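Hypoxic response protein 1 (Mycobacterium tuberculosis, PDB 1Y5H) is of unknown biochemical function, a secreted homodimeric CBS-domain protein of the hypoxic response that probably binds zinc and does not seem to bind AMP. Local coordinates at residues T9-M14 with V110-R115; I13-V18 with E122-R127; V21-T26 with L79-I84; L42-D47 with A74-L79. All blocks are in the same frame, centred on the assembly; numbering follows the deposited sequence.

How the contacts relate
The four contacts fall into two groups, one for each sheet of the CBS pair. Contacts 1 and 2 have centres 10 Å apart and share I13 and M14, which lead from helix 10-13 into strand 15-16. Contacts 3 and 4 almost coincide, with centres 2 Å apart, and both use helix 76-80; E25 O and A76 N, 2.8 Å apart, probably bond there. Contacts 1 and 4, with centres 19 Å apart, appear to be counterparts: each sets a short helix, capped by a threonine that an alanine follows, against a strand. Only the first group nears a probable zinc ligand, H128, whose side chain lies about 4 Å from that of I13.

Contact 1 of 4, residues T9-M14 with V110-R115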
loop_
_atom_site.group_PDB
_atom_site.type_symbol
_atom_site.label_atom_id
_atom_site.label_comp_id
_atom_site.label_asym_id
_atom_site.label_seq_id
_atom_site.Cartn_x
_atom_site.Cartn_y
_atom_site.Cartn_z
ATOM N N THR A 9 21.121 -9.201 -17.384
ATOM C CA THR A 9 20.462 -10.181 -16.533
ATOM C C THR A 9 20.001 -9.529 -15.239
ATOM O O THR A 9 20.373 -8.393 -14.936
ATOM C CB THR A 9 21.407 -11.336 -16.169
ATOM O OG1 THR A 9 22.472 -10.837 -15.350
ATOM C CG2 THR A 9 21.989 -11.967 -17.426
ATOM N N ALA A 10 19.187 -10.251 -14.479
ATOM C CA ALA A 10 18.689 -9.741 -13.211
ATOM C C ALA A 10 19.857 -9.387 -12.290
ATOM O O ALA A 10 19.829 -8.364 -11.615
ATOM C CB ALA A 10 17.792 -10.777 -12.550
ATOM N N ARG A 11 20.882 -10.232 -12.277
ATOM C CA ARG A 11 22.054 -10.008 -11.434
ATOM C C ARG A 11 22.733 -8.678 -11.759
ATOM O O ARG A 11 23.301 -8.024 -10.882
ATOM C CB ARG A 11 23.056 -11.155 -11.608
ATOM C CG ARG A 11 24.290 -11.044 -10.719
ATOM C CD ARG A 11 25.321 -12.122 -11.037
ATOM N NE ARG A 11 24.840 -13.474 -10.764
ATOM C CZ ARG A 11 24.633 -13.969 -9.548
ATOM N NH1 ARG A 11 24.864 -13.224 -8.473
ATOM N NH2 ARG A 11 24.200 -15.215 -9.405
ATOM N N ASP A 12 22.657 -8.282 -13.025
ATOM C CA ASP A 12 23.266 -7.043 -13.497
ATOM C C ASP A 12 22.593 -5.761 -13.013
ATOM O O ASP A 12 23.259 -4.738 -12.842
ATOM C CB ASP A 12 23.284 -7.030 -15.029
ATOM C CG ASP A 12 24.247 -8.037 -15.614
ATOM O OD1 ASP A 12 24.068 -8.400 -16.795
ATOM O OD2 ASP A 12 25.186 -8.454 -14.904
ATOM N N ILE A 13 21.283 -5.804 -12.792
ATOM C CA ILE A 13 20.563 -4.606 -12.372
ATOM C C ILE A 13 19.921 -4.672 -10.986
ATOM O O ILE A 13 19.344 -3.691 -10.523
ATOM C CB ILE A 13 19.456 -4.255 -13.388
ATOM C CG1 ILE A 13 18.399 -5.364 -13.415
ATOM C CG2 ILE A 13 20.060 -4.093 -14.782
ATOM C CD1 ILE A 13 17.251 -5.087 -14.366
HETATM N N MSE A 14 20.025 -5.813 -10.323
HETATM C CA MSE A 14 19.412 -5.971 -9.007
HETATM C C MSE A 14 20.123 -5.222 -7.890
HETATM O O MSE A 14 21.300 -4.872 -7.999
HETATM C CB MSE A 14 19.365 -7.447 -8.625
HETATM C CG MSE A 14 20.733 -8.043 -8.349
HETATM SE SE MSE A 14 20.664 -9.883 -7.838
HETATM C CE MSE A 14 22.493 -10.102 -7.241
ATOM N N VAL A 110 15.319 -11.967 -6.513
ATOM C CA VAL A 110 16.212 -12.666 -7.428
ATOM C C VAL A 110 16.825 -13.824 -6.647
ATOM O O VAL A 110 17.333 -13.635 -5.535
ATOM C CB VAL A 110 17.315 -11.729 -7.951
ATOM C CG1 VAL A 110 18.210 -12.471 -8.928
ATOM C CG2 VAL A 110 16.681 -10.524 -8.623
ATOM N N ILE A 111 16.754 -15.021 -7.223
ATOM C CA ILE A 111 17.261 -16.226 -6.580
ATOM C C ILE A 111 18.443 -16.844 -7.314
ATOM O O ILE A 111 18.533 -16.779 -8.540
ATOM C CB ILE A 111 16.141 -17.299 -6.481
ATOM C CG1 ILE A 111 14.956 -16.748 -5.680
ATOM C CG2 ILE A 111 16.674 -18.568 -5.838
ATOM C CD1 ILE A 111 15.295 -16.376 -4.256
ATOM N N SER A 112 19.344 -17.438 -6.543
ATOM C CA SER A 112 20.518 -18.105 -7.087
ATOM C C SER A 112 20.848 -19.223 -6.115
ATOM O O SER A 112 21.195 -18.967 -4.962
ATOM C CB SER A 112 21.695 -17.135 -7.191
ATOM O OG SER A 112 22.799 -17.746 -7.839
ATOM N N GLU A 113 20.720 -20.462 -6.578
ATOM C CA GLU A 113 20.996 -21.623 -5.741
ATOM C C GLU A 113 20.009 -21.684 -4.576
ATOM O O GLU A 113 20.376 -22.036 -3.453
ATOM C CB GLU A 113 22.432 -21.567 -5.218
ATOM N N HIS A 114 18.757 -21.330 -4.857
ATOM C CA HIS A 114 17.686 -21.344 -3.863
ATOM C C HIS A 114 17.794 -20.238 -2.811
ATOM O O HIS A 114 16.967 -20.167 -1.898
ATOM C CB HIS A 114 17.636 -22.702 -3.153
ATOM C CG HIS A 114 17.460 -23.865 -4.078
ATOM N ND1 HIS A 114 16.334 -24.035 -4.855
ATOM C CD2 HIS A 114 18.267 -24.918 -4.349
ATOM C CE1 HIS A 114 16.455 -25.144 -5.565
ATOM N NE2 HIS A 114 17.620 -25.698 -5.276
ATOM N N ARG A 115 18.798 -19.377 -2.936
ATOM C CA ARG A 115 18.981 -18.299 -1.972
ATOM C C ARG A 115 18.731 -16.914 -2.563
ATOM O O ARG A 115 19.057 -16.647 -3.720
ATOM C CB ARG A 115 20.386 -18.363 -1.382
#
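The selenium of M14, a selenomethionine introduced by labelling, rests on the side chain of V110, with SE 3.7 Å from CG1. With CG between the backbone N and the carbonyl carbon (chi1 69°) and the chain extended beyond, SE is carried out to V110, which the side chain crosses obliquely; the selenium comes against CG1 and CB, while M14 CB faces CG2. From the helix comes A10, whose CB stands 4.0 Å from V110 CG1 and nearly as close to CG2. A beta-branched valine suits this strand position because its two methyls serve both neighbours, while a small alanine lets the helix backbone come near the sheet. V87 and V120 on neighbouring strands and M96 of helix 93-103 continue this apolar layer.

At the margin R11 reaches along the surface. Its chain is extended to CD and bends at chi3, and NH2 meets S112 OG at 3.3 Å, in the guanidinium plane, but the N-H...O angle of 128° makes the bond weak.

The short helix starts with a capping box. T9 N donates to D12 OD1 at 3.1 Å, and T9 OG1 accepts a weaker bond from D12 N, which suits threonine and aspartate to these places. Such a capped helix, lying against the sheet of the 107-121 half, is consistent with the interlocked halves of a tandem CBS pair.

Contact 2 of 4, residues I13-V18 with E122-R127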
loop_
_atom_site.group_PDB
_atom_site.type_symbol
_atom_site.label_atom_id
_atom_site.label_comp_id
_atom_site.label_asym_id
_atom_site.label_seq_id
_atom_site.Cartn_x
_atom_site.Cartn_y
_atom_site.Cartn_z
ATOM N N ILE A 13 21.283 -5.804 -12.792
ATOM C CA ILE A 13 20.563 -4.606 -12.372
ATOM C C ILE A 13 19.921 -4.672 -10.986
ATOM O O ILE A 13 19.344 -3.691 -10.523
ATOM C CB ILE A 13 19.456 -4.255 -13.388
ATOM C CG1 ILE A 13 18.399 -5.364 -13.415
ATOM C CG2 ILE A 13 20.060 -4.093 -14.782
ATOM C CD1 ILE A 13 17.251 -5.087 -14.366
HETATM N N MSE A 14 20.025 -5.813 -10.323
HETATM C CA MSE A 14 19.412 -5.971 -9.007
HETATM C C MSE A 14 20.123 -5.222 -7.890
HETATM O O MSE A 14 21.300 -4.872 -7.999
HETATM C CB MSE A 14 19.365 -7.447 -8.625
HETATM C CG MSE A 14 20.733 -8.043 -8.349
HETATM SE SE MSE A 14 20.664 -9.883 -7.838
HETATM C CE MSE A 14 22.493 -10.102 -7.241
ATOM N N ASN A 15 19.381 -4.992 -6.811
ATOM C CA ASN A 15 19.915 -4.350 -5.619
ATOM C C ASN A 15 20.386 -5.547 -4.813
ATOM O O ASN A 15 19.584 -6.278 -4.226
ATOM C CB ASN A 15 18.812 -3.606 -4.871
ATOM C CG ASN A 15 18.224 -2.470 -5.689
ATOM O OD1 ASN A 15 18.895 -1.475 -5.962
ATOM N ND2 ASN A 15 16.967 -2.619 -6.092
ATOM N N ALA A 16 21.691 -5.766 -4.811
ATOM C CA ALA A 16 22.264 -6.902 -4.115
ATOM C C ALA A 16 22.537 -6.628 -2.642
ATOM O O ALA A 16 22.699 -5.481 -2.232
ATOM C CB ALA A 16 23.548 -7.323 -4.811
ATOM N N GLY A 17 22.578 -7.695 -1.857
ATOM C CA GLY A 17 22.865 -7.571 -0.440
ATOM C C GLY A 17 21.728 -7.106 0.451
ATOM O O GLY A 17 21.968 -6.650 1.569
ATOM N N VAL A 18 20.495 -7.201 -0.034
ATOM C CA VAL A 18 19.347 -6.793 0.764
ATOM C C VAL A 18 19.072 -7.901 1.774
ATOM O O VAL A 18 19.282 -9.075 1.481
ATOM C CB VAL A 18 18.095 -6.565 -0.117
ATOM C CG1 VAL A 18 18.350 -5.417 -1.094
ATOM C CG2 VAL A 18 17.746 -7.838 -0.872
ATOM N N GLU A 122 10.947 -2.303 -10.911
ATOM C CA GLU A 122 10.607 -1.874 -12.255
ATOM C C GLU A 122 11.451 -0.655 -12.610
ATOM O O GLU A 122 11.865 -0.489 -13.755
ATOM C CB GLU A 122 9.120 -1.542 -12.332
ATOM C CG GLU A 122 8.578 -1.524 -13.742
ATOM C CD GLU A 122 7.064 -1.501 -13.780
ATOM O OE1 GLU A 122 6.470 -0.531 -13.262
ATOM O OE2 GLU A 122 6.470 -2.455 -14.329
ATOM N N ALA A 123 11.720 0.186 -11.616
ATOM C CA ALA A 123 12.529 1.386 -11.825
ATOM C C ALA A 123 13.954 1.005 -12.217
ATOM O O ALA A 123 14.588 1.692 -13.020
ATOM C CB ALA A 123 12.539 2.237 -10.567
ATOM N N ASP A 124 14.459 -0.085 -11.645
ATOM C CA ASP A 124 15.799 -0.556 -11.974
ATOM C C ASP A 124 15.855 -0.916 -13.457
ATOM O O ASP A 124 16.837 -0.632 -14.139
ATOM C CB ASP A 124 16.168 -1.794 -11.145
ATOM C CG ASP A 124 16.403 -1.475 -9.681
ATOM O OD1 ASP A 124 16.994 -0.415 -9.392
ATOM O OD2 ASP A 124 16.014 -2.298 -8.820
ATOM N N ILE A 125 14.796 -1.551 -13.950
ATOM C CA ILE A 125 14.736 -1.943 -15.355
ATOM C C ILE A 125 14.739 -0.709 -16.254
ATOM O O ILE A 125 15.456 -0.664 -17.255
ATOM C CB ILE A 125 13.475 -2.796 -15.640
ATOM C CG1 ILE A 125 13.567 -4.120 -14.874
ATOM C CG2 ILE A 125 13.351 -3.067 -17.132
ATOM C CD1 ILE A 125 12.343 -5.006 -15.007
ATOM N N ALA A 126 13.946 0.292 -15.889
ATOM C CA ALA A 126 13.865 1.523 -16.670
ATOM C C ALA A 126 15.208 2.246 -16.743
ATOM O O ALA A 126 15.568 2.809 -17.780
ATOM C CB ALA A 126 12.810 2.447 -16.075
ATOM N N ARG A 127 15.950 2.220 -15.641
ATOM C CA ARG A 127 17.247 2.884 -15.569
ATOM C C ARG A 127 18.333 2.219 -16.403
ATOM O O ARG A 127 19.231 2.893 -16.905
ATOM C CB ARG A 127 17.732 2.940 -14.117
ATOM C CG ARG A 127 16.841 3.712 -13.164
ATOM C CD ARG A 127 17.172 3.341 -11.725
ATOM N NE ARG A 127 16.288 4.000 -10.768
ATOM C CZ ARG A 127 15.939 3.480 -9.596
ATOM N NH1 ARG A 127 16.395 2.289 -9.233
ATOM N NH2 ARG A 127 15.130 4.151 -8.785
HETATM O O HOH W 1 17.306 0.433 -6.933
#
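The final helix of the second CBS motif, residues 122-127, meets the strand 15-16 region through one apolar and one polar patch. In the apolar patch I13 and I125 touch, CD1 to CG1 at 3.8 Å. I125 points away from residues 13-18 at its CB, toward I93, L97 and M100 of helix 93-103, and offers I13 its CG1 and CA. Branched apolar side chains suit both buried places, I13 against V120 and M96, I125 against helix 93-103. I13 also packs on H128, a zinc ligand by similarity.

The polar patch centres on D124. Its CB lies near I13 O, and its carboxylate confronts the N15 amide, the two planes turned 58° apart, with N15 ND2 and D124 OD2 2.9 Å from one another. A water donates to N15 OD1 at 2.7 Å and to D124 OD1 at 2.6 Å, bridging the two side chains. The same OD1 of D124 forms a salt bridge with R127 NH1 at 2.8 Å, while A123 CB covers one face of that guanidinium over its centre. OD2 accepts from T121 N, just before the helix. Held at both oxygens, the buried carboxylate is fixed in rotation, and the arginine probably helps to balance its charge. Asparagine suits its place because its OD1 can accept a hydrogen bond from the water while ND2 makes a weak bond to I119 O.

T121 to D124 matches the Thr-x-x-Asp signature of the CBS fold, whose threonine and aspartate commonly meet phosphate and ribose in nucleotide-binding relatives, although this protein does not seem to bind AMP.

Contact 3 of 4, residues V21-T26 with L79-I84; sequences VGEHET and LARDSI
A single salt bridge, E23 to R81, ties the turn after strand 21-22 of the first CBS motif to the turn A80-S83 that follows the short helix 76-80. R81 NH2 donates to E23 OE1 at 2.5 Å with an N-H...O angle of 132°. So short a distance is doubtful in its exact value, but the pairing of charges is plain. It is a single-point (monodentate) salt bridge: OE1 lies at the edge of the guanidinium near its plane, the carboxylate plane is tilted 70° from that of the arginine, and OE1 alone makes the bond.

Both partners reach by extension. In E23 CG lies between the backbone N and carbonyl carbon (chi1 61°), and chi2 then carries the chain outward. R81 sets CG anti to its carbonyl carbon and runs straight to NE, across the surface past H52, which E23 touches too. Long flexible residues suit such a surface, where the charges can bridge well-separated backbones.

The turn is itself firmly made. G22 to E25 form a type I turn, and G22 N donates to E25 OE2 at 2.8 Å, on the anti side of the carboxylate. Glycine suits position 22, as E25 CG passes close by. E25 OE1 bonds to Y33, which holds that glutamate at both oxygens. Beside the salt bridge, E23 CG sits over the centre of the H24 ring, 3.7 Å above its plane.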
loop_
_atom_site.group_PDB
_atom_site.type_symbol
_atom_site.label_atom_id
_atom_site.label_comp_id
_atom_site.label_asym_id
_atom_site.label_seq_id
_atom_site.Cartn_x
_atom_site.Cartn_y
_atom_site.Cartn_z
ATOM N N VAL A 21 13.818 -10.798 5.515
ATOM C CA VAL A 21 13.169 -10.824 6.818
ATOM C C VAL A 21 12.794 -12.255 7.165
ATOM O O VAL A 21 12.316 -12.995 6.317
ATOM C CB VAL A 21 11.913 -9.939 6.807
ATOM C CG1 VAL A 21 11.205 -10.011 8.150
ATOM C CG2 VAL A 21 12.309 -8.502 6.487
ATOM N N GLY A 22 13.025 -12.647 8.413
ATOM C CA GLY A 22 12.718 -14.005 8.826
ATOM C C GLY A 22 11.235 -14.319 8.806
ATOM O O GLY A 22 10.410 -13.482 9.175
ATOM N N GLU A 23 10.899 -15.534 8.382
ATOM C CA GLU A 23 9.507 -15.969 8.304
ATOM C C GLU A 23 8.799 -15.970 9.658
ATOM O O GLU A 23 7.574 -15.868 9.718
ATOM C CB GLU A 23 9.423 -17.379 7.706
ATOM C CG GLU A 23 10.154 -18.426 8.542
ATOM C CD GLU A 23 9.789 -19.859 8.184
ATOM O OE1 GLU A 23 8.590 -20.205 8.253
ATOM O OE2 GLU A 23 10.703 -20.641 7.847
ATOM N N HIS A 24 9.559 -16.090 10.744
ATOM C CA HIS A 24 8.958 -16.116 12.075
ATOM C C HIS A 24 8.833 -14.748 12.731
ATOM O O HIS A 24 8.331 -14.637 13.854
ATOM C CB HIS A 24 9.748 -17.053 12.993
ATOM C CG HIS A 24 9.829 -18.460 12.487
ATOM N ND1 HIS A 24 8.713 -19.244 12.287
ATOM C CD2 HIS A 24 10.889 -19.212 12.105
ATOM C CE1 HIS A 24 9.081 -20.416 11.801
ATOM N NE2 HIS A 24 10.397 -20.422 11.681
ATOM N N GLU A 25 9.298 -13.705 12.047
ATOM C CA GLU A 25 9.187 -12.360 12.599
ATOM C C GLU A 25 7.710 -11.954 12.555
ATOM O O GLU A 25 6.971 -12.373 11.660
ATOM C CB GLU A 25 10.071 -11.387 11.812
ATOM C CG GLU A 25 11.553 -11.777 11.902
ATOM C CD GLU A 25 12.511 -10.667 11.504
ATOM O OE1 GLU A 25 12.470 -9.588 12.136
ATOM O OE2 GLU A 25 13.317 -10.876 10.570
ATOM N N THR A 26 7.276 -11.168 13.536
ATOM C CA THR A 26 5.876 -10.738 13.605
ATOM C C THR A 26 5.538 -9.688 12.552
ATOM O O THR A 26 6.426 -9.099 11.934
ATOM C CB THR A 26 5.536 -10.162 14.991
ATOM O OG1 THR A 26 6.196 -8.901 15.163
ATOM C CG2 THR A 26 5.976 -11.134 16.095
ATOM N N LEU A 79 1.706 -14.850 6.075
ATOM C CA LEU A 79 1.096 -14.076 5.002
ATOM C C LEU A 79 1.900 -14.130 3.703
ATOM O O LEU A 79 1.331 -14.121 2.611
ATOM C CB LEU A 79 0.929 -12.612 5.430
ATOM C CG LEU A 79 -0.196 -12.283 6.421
ATOM C CD1 LEU A 79 0.010 -13.025 7.727
ATOM C CD2 LEU A 79 -0.238 -10.782 6.652
ATOM N N ALA A 80 3.222 -14.199 3.817
ATOM C CA ALA A 80 4.077 -14.217 2.633
ATOM C C ALA A 80 4.015 -15.501 1.808
ATOM O O ALA A 80 4.270 -15.475 0.601
ATOM C CB ALA A 80 5.521 -13.928 3.034
ATOM N N ARG A 81 3.677 -16.620 2.445
ATOM C CA ARG A 81 3.601 -17.891 1.728
ATOM C C ARG A 81 2.504 -17.923 0.667
ATOM O O ARG A 81 2.415 -18.884 -0.089
ATOM C CB ARG A 81 3.407 -19.056 2.704
ATOM C CG ARG A 81 4.661 -19.407 3.487
ATOM C CD ARG A 81 4.324 -20.265 4.699
ATOM N NE ARG A 81 5.374 -20.176 5.704
ATOM C CZ ARG A 81 5.152 -20.087 7.010
ATOM N NH1 ARG A 81 3.911 -20.074 7.479
ATOM N NH2 ARG A 81 6.173 -20.002 7.846
ATOM N N ASP A 82 1.676 -16.881 0.619
ATOM C CA ASP A 82 0.612 -16.796 -0.381
ATOM C C ASP A 82 1.152 -16.160 -1.657
ATOM O O ASP A 82 0.531 -16.257 -2.720
ATOM C CB ASP A 82 -0.547 -15.909 0.091
ATOM C CG ASP A 82 -1.219 -16.417 1.346
ATOM O OD1 ASP A 82 -1.155 -17.632 1.623
ATOM O OD2 ASP A 82 -1.836 -15.585 2.046
ATOM N N SER A 83 2.306 -15.507 -1.549
ATOM C CA SER A 83 2.881 -14.804 -2.689
ATOM C C SER A 83 4.303 -15.215 -3.051
ATOM O O SER A 83 5.258 -14.514 -2.713
ATOM C CB SER A 83 2.858 -13.297 -2.411
ATOM O OG SER A 83 1.573 -12.873 -1.986
ATOM N N ILE A 84 4.454 -16.334 -3.748
ATOM C CA ILE A 84 5.791 -16.752 -4.130
ATOM C C ILE A 84 6.069 -16.602 -5.622
ATOM O O ILE A 84 5.549 -17.336 -6.466
ATOM C CB ILE A 84 6.098 -18.206 -3.692
ATOM C CG1 ILE A 84 7.565 -18.530 -4.005
ATOM C CG2 ILE A 84 5.158 -19.177 -4.383
ATOM C CD1 ILE A 84 8.051 -19.854 -3.445
#

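Contact 4 of 4, residues L42-D47 with A74-L79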
loop_
_atom_site.group_PDB
_atom_site.type_symbol
_atom_site.label_atom_id
_atom_site.label_comp_id
_atom_site.label_asym_id
_atom_site.label_seq_id
_atom_site.Cartn_x
_atom_site.Cartn_y
_atom_site.Cartn_z
ATOM N N LEU A 42 8.634 -6.721 1.307
ATOM C CA LEU A 42 9.831 -7.327 1.885
ATOM C C LEU A 42 9.940 -8.799 1.521
ATOM O O LEU A 42 8.945 -9.517 1.513
ATOM C CB LEU A 42 9.781 -7.244 3.416
ATOM C CG LEU A 42 9.717 -5.907 4.149
ATOM C CD1 LEU A 42 9.290 -6.139 5.594
ATOM C CD2 LEU A 42 11.072 -5.230 4.084
ATOM N N PRO A 43 11.155 -9.266 1.195
ATOM C CA PRO A 43 11.310 -10.682 0.858
ATOM C C PRO A 43 11.357 -11.415 2.200
ATOM O O PRO A 43 12.002 -10.947 3.140
ATOM C CB PRO A 43 12.646 -10.715 0.110
ATOM C CG PRO A 43 13.420 -9.602 0.749
ATOM C CD PRO A 43 12.385 -8.506 0.904
ATOM N N ILE A 44 10.652 -12.536 2.296
ATOM C CA ILE A 44 10.597 -13.311 3.539
ATOM C C ILE A 44 11.279 -14.661 3.342
ATOM O O ILE A 44 10.985 -15.373 2.384
ATOM C CB ILE A 44 9.118 -13.526 3.974
ATOM C CG1 ILE A 44 8.405 -12.169 4.079
ATOM C CG2 ILE A 44 9.055 -14.271 5.303
ATOM C CD1 ILE A 44 9.074 -11.178 5.015
ATOM N N CYS A 45 12.173 -15.022 4.260
ATOM C CA CYS A 45 12.912 -16.276 4.137
ATOM C C CYS A 45 12.893 -17.190 5.341
ATOM O O CYS A 45 12.655 -16.767 6.471
ATOM C CB CYS A 45 14.386 -16.003 3.846
ATOM S SG CYS A 45 14.773 -15.173 2.284
ATOM N N GLY A 46 13.178 -18.456 5.063
ATOM C CA GLY A 46 13.285 -19.455 6.105
ATOM C C GLY A 46 14.775 -19.496 6.398
ATOM O O GLY A 46 15.450 -18.475 6.289
ATOM N N ASP A 47 15.309 -20.663 6.735
ATOM C CA ASP A 47 16.734 -20.771 7.035
ATOM C C ASP A 47 17.602 -20.675 5.776
ATOM O O ASP A 47 17.161 -21.009 4.677
ATOM C CB ASP A 47 17.010 -22.080 7.763
ATOM N N ALA A 74 0.925 -12.864 14.723
ATOM C CA ALA A 74 0.887 -13.376 13.353
ATOM C C ALA A 74 2.275 -13.122 12.767
ATOM O O ALA A 74 2.889 -12.096 13.053
ATOM C CB ALA A 74 -0.173 -12.638 12.537
ATOM N N THR A 75 2.757 -14.042 11.940
ATOM C CA THR A 75 4.097 -13.916 11.369
ATOM C C THR A 75 4.152 -13.520 9.901
ATOM O O THR A 75 3.192 -13.701 9.150
ATOM C CB THR A 75 4.868 -15.226 11.519
ATOM O OG1 THR A 75 4.256 -16.231 10.702
ATOM C CG2 THR A 75 4.858 -15.686 12.972
ATOM N N ALA A 76 5.293 -12.977 9.496
ATOM C CA ALA A 76 5.489 -12.556 8.116
ATOM C C ALA A 76 5.311 -13.747 7.180
ATOM O O ALA A 76 4.723 -13.623 6.103
ATOM C CB ALA A 76 6.884 -11.957 7.948
ATOM N N GLY A 77 5.825 -14.899 7.600
ATOM C CA GLY A 77 5.714 -16.098 6.784
ATOM C C GLY A 77 4.282 -16.544 6.539
ATOM O O GLY A 77 3.947 -16.992 5.441
ATOM N N GLU A 78 3.432 -16.419 7.557
ATOM C CA GLU A 78 2.036 -16.825 7.445
ATOM C C GLU A 78 1.331 -16.104 6.305
ATOM O O GLU A 78 0.452 -16.667 5.653
ATOM C CB GLU A 78 1.307 -16.562 8.754
ATOM N N LEU A 79 1.706 -14.850 6.075
ATOM C CA LEU A 79 1.096 -14.076 5.002
ATOM C C LEU A 79 1.900 -14.130 3.703
ATOM O O LEU A 79 1.331 -14.121 2.611
ATOM C CB LEU A 79 0.929 -12.612 5.430
ATOM C CG LEU A 79 -0.196 -12.283 6.421
ATOM C CD1 LEU A 79 0.010 -13.025 7.727
ATOM C CD2 LEU A 79 -0.238 -10.782 6.652
#
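I44 of strand 41-45 presses its side chain into the first turn of helix 76-80, and the tight part of this contact is that one isoleucine. CD1 meets A76 CB at 3.7 Å, while the other branch, CG2, lies 4.0 Å from G77 N, against the helix backbone itself. The branching decides this: with CG1 anti to the carbonyl carbon (chi1 -55°), CG2 falls anti to the backbone N, and one arm meets A76 CB while the other lies by A76 CB and the G77 backbone. Alanine and glycine suit these helix positions because their small size lets the strand come within 6.5 Å, measured between the CA atoms of I44 and G77. L55 of strand 51-56 packs on both I44 and A76 and extends the apolar packing.

Toward solvent the contact thins: D47 and E78, one on each segment, are modelled only to CB, which is consistent with mobile side chains. T75 caps the helix start: its OG1 accepts from E78 N at 3.3 Å with an angle of 151°, an N-cap that suits threonine.

On the strand, P43 packs against L116 and I119 of the second motif's sheet, and C45 is joined by a disulfide to C20. A short capped helix seated on the sheet of the first motif, while the strand's proline meets the other sheet, is the architecture of a tandem CBS pair, or Bateman module.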